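Local coordinates for protein thiamine-phosphate synthase (Pyrococcus furiosus, PDB 1XI3) that probably condenses a thiazole phosphate with a hydroxymethylpyrimidine diphosphate to form thiamine monophosphate, using magnesium, at residues 21-32 with 54-65. Residues are numbered along the deposited sequence; the frame is centred on the assembly and turned at random.
Sequences TDRRLKPEVESV and EMYEIGKTLRQL
R23 meets E54 through two unlike torsion patterns: R23 has CG between its backbone N and carbonyl carbon (chi1 60°) and bends at chi3, whereas E54 sets CG anti to N and stays extended. The two side chains run head-on, and both terminal nitrogens of the guanidinium converge on one oxygen, with R23 NH1 and NH2 each 2.9 Å from E54 OE2. Both nitrogens reach that oxygen from the same face of the carboxylate, and both N-H...O angles are bent, near 140°. The side-on pair to E28 is straighter at NE: R23 NE lies 2.8 Å from E28 OE2 and points at its syn lone pair, N-H...O angle 169°, while R23 NH2 reaches E28 OE1. R23 thus bridges two carboxylates whose E28 OE1 and E54 OE2 stand 5.5 Å apart; an alanine here would probably leave these like charges without their shared mate and E28 freer to turn. I58 CD1 lies at the guanidinium edge, close to its plane, 3.2 Å from R23 NH2. In this TIM barrel, the loop after strand 17-20 supplies the arginine, and the segments 28-32 and 54-65 of helices 28-37 and 52-68 run nearly parallel, their axes 10.1 Å apart at closest approach, outside the neighbouring strands; L62 and I58 also touch M45 of strand 42-45. Farther along the helices, V29 is a knob in the hole formed by I58, T61, L62 and L65, its CG1 3.7 Å from T61 CG2. One turn on, V32 CB lies 3.7 Å from L62 CD2. E28 and R23 also touch I47, a predicted pyrimidine-substrate residue.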
# COMPACT_ATOMS: atom_id res chain seq x y z
N THR A 21 7.54 9.02 -12.90
CA THR A 21 6.57 10.12 -12.78
C THR A 21 6.89 11.04 -11.62
O THR A 21 7.54 10.64 -10.68
CB THR A 21 5.09 9.62 -12.61
OG1 THR A 21 4.89 9.01 -11.33
CG2 THR A 21 4.68 8.68 -13.78
N ASP A 22 6.38 12.27 -11.69
CA ASP A 22 6.43 13.18 -10.55
C ASP A 22 5.36 14.23 -10.69
O ASP A 22 5.54 15.21 -11.42
CB ASP A 22 7.81 13.82 -10.42
CG ASP A 22 7.95 14.65 -9.15
OD1 ASP A 22 6.94 14.85 -8.43
OD2 ASP A 22 9.09 15.07 -8.83
N ARG A 23 4.21 14.00 -10.06
CA ARG A 23 3.07 14.91 -10.16
C ARG A 23 3.36 16.29 -9.56
O ARG A 23 2.57 17.23 -9.76
CB ARG A 23 1.83 14.30 -9.51
CG ARG A 23 2.01 13.99 -8.03
CD ARG A 23 0.73 13.53 -7.34
NE ARG A 23 0.03 12.49 -8.08
CZ ARG A 23 -1.19 12.05 -7.81
NH1 ARG A 23 -1.88 12.53 -6.77
NH2 ARG A 23 -1.73 11.13 -8.59
N ARG A 24 4.46 16.42 -8.81
CA ARG A 24 4.93 17.77 -8.40
C ARG A 24 5.32 18.63 -9.61
O ARG A 24 5.28 19.89 -9.52
CB ARG A 24 6.08 17.70 -7.40
CG ARG A 24 5.73 17.03 -6.09
CD ARG A 24 6.94 16.81 -5.21
NE ARG A 24 7.88 15.91 -5.86
CZ ARG A 24 8.98 15.43 -5.31
NH1 ARG A 24 9.30 15.74 -4.06
NH2 ARG A 24 9.76 14.60 -6.00
N LEU A 25 5.69 17.97 -10.70
CA LEU A 25 6.12 18.62 -11.93
C LEU A 25 5.07 18.54 -13.02
O LEU A 25 4.77 19.57 -13.68
CB LEU A 25 7.42 18.01 -12.43
CG LEU A 25 8.61 18.03 -11.46
CD1 LEU A 25 9.74 17.20 -12.03
CD2 LEU A 25 9.04 19.46 -11.18
N LYS A 26 4.50 17.34 -13.25
CA LYS A 26 3.56 17.12 -14.34
C LYS A 26 2.61 16.02 -13.99
O LYS A 26 3.01 15.08 -13.32
CB LYS A 26 4.28 16.70 -15.61
CG LYS A 26 4.97 17.80 -16.38
N PRO A 27 1.37 16.10 -14.44
CA PRO A 27 0.45 14.98 -14.13
C PRO A 27 0.89 13.71 -14.85
O PRO A 27 1.46 13.76 -15.94
CB PRO A 27 -0.91 15.46 -14.66
CG PRO A 27 -0.73 16.94 -14.94
CD PRO A 27 0.70 17.19 -15.18
N GLU A 28 0.55 12.58 -14.26
CA GLU A 28 1.16 11.32 -14.69
C GLU A 28 0.70 10.86 -16.07
O GLU A 28 1.52 10.50 -16.91
CB GLU A 28 0.84 10.23 -13.67
CG GLU A 28 1.58 10.33 -12.33
CD GLU A 28 0.77 10.90 -11.20
OE1 GLU A 28 -0.41 11.25 -11.41
OE2 GLU A 28 1.34 11.00 -10.08
N VAL A 29 -0.62 10.90 -16.31
CA VAL A 29 -1.14 10.30 -17.53
C VAL A 29 -0.67 11.06 -18.76
O VAL A 29 -0.19 10.46 -19.73
CB VAL A 29 -2.67 10.13 -17.50
CG1 VAL A 29 -3.17 9.57 -18.83
CG2 VAL A 29 -3.06 9.17 -16.36
N GLU A 30 -0.80 12.39 -18.70
CA GLU A 30 -0.36 13.26 -19.80
C GLU A 30 1.12 13.12 -20.08
O GLU A 30 1.52 12.98 -21.23
CB GLU A 30 -0.60 14.72 -19.44
N SER A 31 1.92 13.15 -19.01
CA SER A 31 3.38 13.14 -19.16
C SER A 31 3.92 11.77 -19.60
O SER A 31 4.85 11.67 -20.42
CB SER A 31 4.05 13.66 -17.87
OG SER A 31 3.90 12.75 -16.82
N VAL A 32 3.33 10.70 -19.09
CA VAL A 32 3.74 9.36 -19.50
C VAL A 32 3.45 9.12 -21.00
O VAL A 32 4.28 8.55 -21.71
CB VAL A 32 3.09 8.27 -18.63
CG1 VAL A 32 3.27 6.94 -19.26
CG2 VAL A 32 3.71 8.30 -17.23
N GLU A 54 -7.02 6.06 -6.03
CA GLU A 54 -6.43 6.92 -7.04
C GLU A 54 -5.21 6.30 -7.68
O GLU A 54 -5.02 6.31 -8.91
CB GLU A 54 -6.06 8.26 -6.40
CG GLU A 54 -5.40 9.21 -7.41
CD GLU A 54 -5.17 10.57 -6.89
OE1 GLU A 54 -5.75 10.95 -5.82
OE2 GLU A 54 -4.42 11.31 -7.58
N MET A 55 -4.32 5.75 -6.83
CA MET A 55 -3.15 5.01 -7.33
C MET A 55 -3.58 3.88 -8.29
O MET A 55 -2.97 3.68 -9.35
CB MET A 55 -2.35 4.45 -6.16
CG MET A 55 -1.80 5.52 -5.24
SD MET A 55 -0.82 4.71 -3.98
CE MET A 55 -0.03 6.05 -3.15
N TYR A 56 -4.66 3.18 -7.95
CA TYR A 56 -5.17 2.11 -8.75
C TYR A 56 -5.71 2.64 -10.07
O TYR A 56 -5.38 2.10 -11.13
CB TYR A 56 -6.28 1.38 -7.99
CG TYR A 56 -7.08 0.44 -8.85
CD1 TYR A 56 -8.37 0.76 -9.24
CD2 TYR A 56 -6.54 -0.73 -9.29
CE1 TYR A 56 -9.08 -0.08 -10.07
CE2 TYR A 56 -7.26 -1.60 -10.12
CZ TYR A 56 -8.51 -1.27 -10.47
OH TYR A 56 -9.19 -2.14 -11.30
N GLU A 57 -6.51 3.70 -10.03
CA GLU A 57 -7.09 4.22 -11.29
C GLU A 57 -6.03 4.74 -12.26
O GLU A 57 -6.08 4.46 -13.47
CB GLU A 57 -8.10 5.31 -10.99
CG GLU A 57 -9.38 4.78 -10.37
CD GLU A 57 -10.26 5.86 -9.74
OE1 GLU A 57 -9.81 7.04 -9.60
OE2 GLU A 57 -11.41 5.53 -9.34
N ILE A 58 -5.07 5.50 -11.73
CA ILE A 58 -3.96 6.01 -12.56
C ILE A 58 -3.11 4.81 -13.07
O ILE A 58 -2.66 4.76 -14.24
CB ILE A 58 -3.13 7.04 -11.79
CG1 ILE A 58 -4.00 8.27 -11.47
CG2 ILE A 58 -1.87 7.44 -12.61
CD1 ILE A 58 -3.29 9.28 -10.64
N GLY A 59 -2.87 3.87 -12.18
CA GLY A 59 -2.08 2.70 -12.54
C GLY A 59 -2.68 1.91 -13.70
O GLY A 59 -1.96 1.39 -14.56
N LYS A 60 -4.00 1.77 -13.68
CA LYS A 60 -4.67 1.03 -14.73
C LYS A 60 -4.44 1.74 -16.07
O LYS A 60 -4.14 1.09 -17.09
CB LYS A 60 -6.15 0.90 -14.40
CG LYS A 60 -6.45 -0.03 -13.24
CD LYS A 60 -6.72 -1.42 -13.70
N THR A 61 -4.58 3.06 -16.06
CA THR A 61 -4.35 3.84 -17.29
C THR A 61 -2.91 3.72 -17.79
O THR A 61 -2.65 3.50 -18.95
CB THR A 61 -4.73 5.31 -17.09
OG1 THR A 61 -6.13 5.38 -16.75
CG2 THR A 61 -4.49 6.10 -18.40
N LEU A 62 -1.94 3.88 -16.88
CA LEU A 62 -0.54 3.73 -17.26
C LEU A 62 -0.18 2.31 -17.69
O LEU A 62 0.68 2.11 -18.54
CB LEU A 62 0.40 4.20 -16.12
CG LEU A 62 0.20 5.65 -15.65
CD1 LEU A 62 1.28 5.96 -14.63
CD2 LEU A 62 0.25 6.68 -16.77
N ARG A 63 -0.84 1.32 -17.12
CA ARG A 63 -0.65 -0.08 -17.54
C ARG A 63 -1.05 -0.22 -19.01
O ARG A 63 -0.31 -0.85 -19.77
CB ARG A 63 -1.47 -1.03 -16.68
CG ARG A 63 -1.45 -2.47 -17.15
CD ARG A 63 -0.14 -3.16 -17.02
NE ARG A 63 0.92 -2.75 -17.95
CZ ARG A 63 2.11 -3.36 -18.04
NH1 ARG A 63 2.41 -4.38 -17.24
NH2 ARG A 63 3.02 -2.92 -18.90
N GLN A 64 -2.19 0.36 -19.37
CA GLN A 64 -2.67 0.32 -20.76
C GLN A 64 -1.73 1.03 -21.71
O GLN A 64 -1.34 0.49 -22.74
CB GLN A 64 -4.09 0.90 -20.86
CG GLN A 64 -4.78 0.73 -22.23
CD GLN A 64 -6.27 1.09 -22.18
OE1 GLN A 64 -6.99 0.74 -21.23
NE2 GLN A 64 -6.75 1.82 -23.22
N LEU A 65 -1.33 2.23 -21.33
CA LEU A 65 -0.41 3.04 -22.13
C LEU A 65 0.90 2.35 -22.36
O LEU A 65 1.39 2.27 -23.49
CB LEU A 65 -0.16 4.38 -21.43
CG LEU A 65 -1.13 5.50 -21.59
CD1 LEU A 65 -0.63 6.66 -20.76
CD2 LEU A 65 -1.25 5.91 -23.08